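Local coordinates for protein catechol 2,3-dioxygenase (Pseudomonas sp. KL28, PDB 3HPY) that probably cleaves the ring of catechols next to the hydroxyl pair, using ferrous iron and dioxygen, as an extradiol dioxygenase of alkylphenol breakdown, at residues Ala2-Leu7 with Lys72-Ala77. Sequence-based numbering, arbitrary orientation.
Sequences AMTGVL and KVLDKA
Val6 and Val73 form a non-hydrogen-bonded antiparallel pair, and a backbone bond lies to each side of it. Leu7 N donates to Lys72 O at 2.9 Å. Leu74 N donates to Gly5 O at 2.8 Å. Both N-H groups approach in the carbonyl plane, though the second bond is more bent, with 140° at the hydrogen. Gly5 O also receives a CA-H contact from Val73 CA at 3.1 Å. Gly5 has a positive phi (60°), which favours glycine where the N-terminal chain turns into the short strand 6-7.

Leu74 spans residues 3-7. Its CB lies beside the Gly5 backbone, and CG stands anti to the backbone N (chi1 -165°), which places the fork along the 2-7 segment. Leucine suits this place because its forked tip serves two sides: CD1 rests 3.6 Å from Met3 O and reaches CD2 of Leu7 at 4.1 Å, while CD2 meets CA and CG2 of Thr4. Leu7 crosses Leu74 obliquely; its branched CG covers one face of the Val73-Leu74 peptide, and the leucine tips meet beside it. The valines share one face of the sheet, CG2 of Val6 being 4.4 Å from CG1 of Val73, and both pack on Leu82 of helix 76-89; beta-branched residues suit such an extended, buried pair. Lys72's long, fully extended chain carries its amine from the strand to salt bridges with Asp52 and with Asp278 of the second subunit. Far from that site, Thr4 packs on Thr4 of the same neighbouring subunit.

Asp75, at the N-cap of helix 76-89, caps a first-turn backbone N with its side chain, and its OD1 also hydrogen-bonds Thr78 OG1. The pairing thus lays the N-terminal chain against the end of strand 65-73, at a strand-to-helix turn in the N-terminal domain of this two-domain, vicinal-oxygen-chelate extradiol dioxygenase fold.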
loop_
_atom_site.group_PDB
_atom_site.type_symbol
_atom_site.label_atom_id
_atom_site.label_comp_id
_atom_site.label_asym_id
_atom_site.label_seq_id
_atom_site.Cartn_x
_atom_site.Cartn_y
_atom_site.Cartn_z
ATOM N N ALA C 2 22.146 -1.896 -22.680
ATOM C CA ALA C 2 20.967 -1.935 -23.588
ATOM C C ALA C 2 20.290 -3.292 -23.575
ATOM O O ALA C 2 20.860 -4.292 -23.128
ATOM C CB ALA C 2 21.389 -1.604 -25.015
ATOM N N MET C 3 19.057 -3.312 -24.059
ATOM C CA MET C 3 18.301 -4.550 -24.171
ATOM C C MET C 3 18.456 -4.989 -25.635
ATOM O O MET C 3 18.037 -4.268 -26.550
ATOM C CB MET C 3 16.826 -4.295 -23.846
ATOM C CG MET C 3 16.477 -4.351 -22.366
ATOM S SD MET C 3 16.801 -5.978 -21.673
ATOM C CE MET C 3 15.505 -6.966 -22.453
ATOM N N THR C 4 19.093 -6.141 -25.848
ATOM C CA THR C 4 19.295 -6.689 -27.191
ATOM C C THR C 4 18.825 -8.142 -27.215
ATOM O O THR C 4 18.441 -8.692 -26.184
ATOM C CB THR C 4 20.794 -6.671 -27.618
ATOM O OG1 THR C 4 21.565 -7.422 -26.681
ATOM C CG2 THR C 4 21.334 -5.246 -27.680
ATOM N N GLY C 5 18.868 -8.763 -28.395
ATOM C CA GLY C 5 18.444 -10.153 -28.514
ATOM C C GLY C 5 16.997 -10.402 -28.121
ATOM O O GLY C 5 16.085 -9.749 -28.639
ATOM N N VAL C 6 16.777 -11.366 -27.230
ATOM C CA VAL C 6 15.425 -11.678 -26.766
ATOM C C VAL C 6 15.056 -10.616 -25.728
ATOM O O VAL C 6 15.689 -10.515 -24.678
ATOM C CB VAL C 6 15.369 -13.070 -26.119
ATOM C CG1 VAL C 6 13.948 -13.384 -25.694
ATOM C CG2 VAL C 6 15.884 -14.115 -27.101
ATOM N N LEU C 7 14.034 -9.827 -26.030
ATOM C CA LEU C 7 13.634 -8.743 -25.151
ATOM C C LEU C 7 12.676 -9.094 -24.026
ATOM O O LEU C 7 12.942 -8.800 -22.861
ATOM C CB LEU C 7 13.008 -7.614 -25.979
ATOM C CG LEU C 7 13.843 -6.981 -27.092
ATOM C CD1 LEU C 7 13.044 -5.881 -27.772
ATOM C CD2 LEU C 7 15.137 -6.427 -26.511
ATOM N N LYS C 72 9.457 -11.736 -28.073
ATOM C CA LYS C 72 9.792 -10.744 -29.085
ATOM C C LYS C 72 11.291 -10.485 -28.996
ATOM O O LYS C 72 11.841 -10.454 -27.894
ATOM C CB LYS C 72 9.027 -9.440 -28.860
ATOM C CG LYS C 72 9.353 -8.393 -29.909
ATOM C CD LYS C 72 8.384 -7.238 -29.917
ATOM C CE LYS C 72 8.798 -6.213 -30.956
ATOM N NZ LYS C 72 7.750 -5.167 -31.125
ATOM N N VAL C 73 11.957 -10.336 -30.143
ATOM C CA VAL C 73 13.403 -10.065 -30.152
ATOM C C VAL C 73 13.633 -8.633 -30.647
ATOM O O VAL C 73 12.702 -7.987 -31.124
ATOM C CB VAL C 73 14.181 -11.060 -31.056
ATOM C CG1 VAL C 73 13.870 -12.495 -30.636
ATOM C CG2 VAL C 73 13.831 -10.831 -32.522
ATOM N N LEU C 74 14.863 -8.141 -30.553
ATOM C CA LEU C 74 15.140 -6.766 -30.954
ATOM C C LEU C 74 14.656 -6.394 -32.355
ATOM O O LEU C 74 13.876 -5.442 -32.512
ATOM C CB LEU C 74 16.634 -6.466 -30.823
ATOM C CG LEU C 74 17.045 -4.982 -30.869
ATOM C CD1 LEU C 74 16.335 -4.178 -29.776
ATOM C CD2 LEU C 74 18.543 -4.885 -30.676
ATOM N N ASP C 75 15.110 -7.129 -33.369
ATOM C CA ASP C 75 14.719 -6.848 -34.758
ATOM C C ASP C 75 14.833 -8.069 -35.680
ATOM O O ASP C 75 15.241 -9.152 -35.252
ATOM C CB ASP C 75 15.580 -5.706 -35.315
ATOM C CG ASP C 75 17.053 -5.876 -34.983
ATOM O OD1 ASP C 75 17.595 -6.975 -35.230
ATOM O OD2 ASP C 75 17.672 -4.917 -34.477
ATOM N N LYS C 76 14.478 -7.879 -36.951
ATOM C CA LYS C 76 14.533 -8.960 -37.927
ATOM C C LYS C 76 15.940 -9.542 -38.016
ATOM O O LYS C 76 16.107 -10.754 -38.112
ATOM C CB LYS C 76 14.068 -8.454 -39.297
ATOM C CG LYS C 76 12.600 -8.034 -39.321
ATOM C CD LYS C 76 12.267 -7.217 -40.568
ATOM C CE LYS C 76 12.855 -5.816 -40.473
ATOM N NZ LYS C 76 12.870 -5.098 -41.780
ATOM N N ALA C 77 16.949 -8.680 -37.959
ATOM C CA ALA C 77 18.337 -9.136 -38.013
ATOM C C ALA C 77 18.632 -10.076 -36.844
ATOM O O ALA C 77 19.325 -11.081 -36.997
ATOM C CB ALA C 77 19.293 -7.932 -37.974
#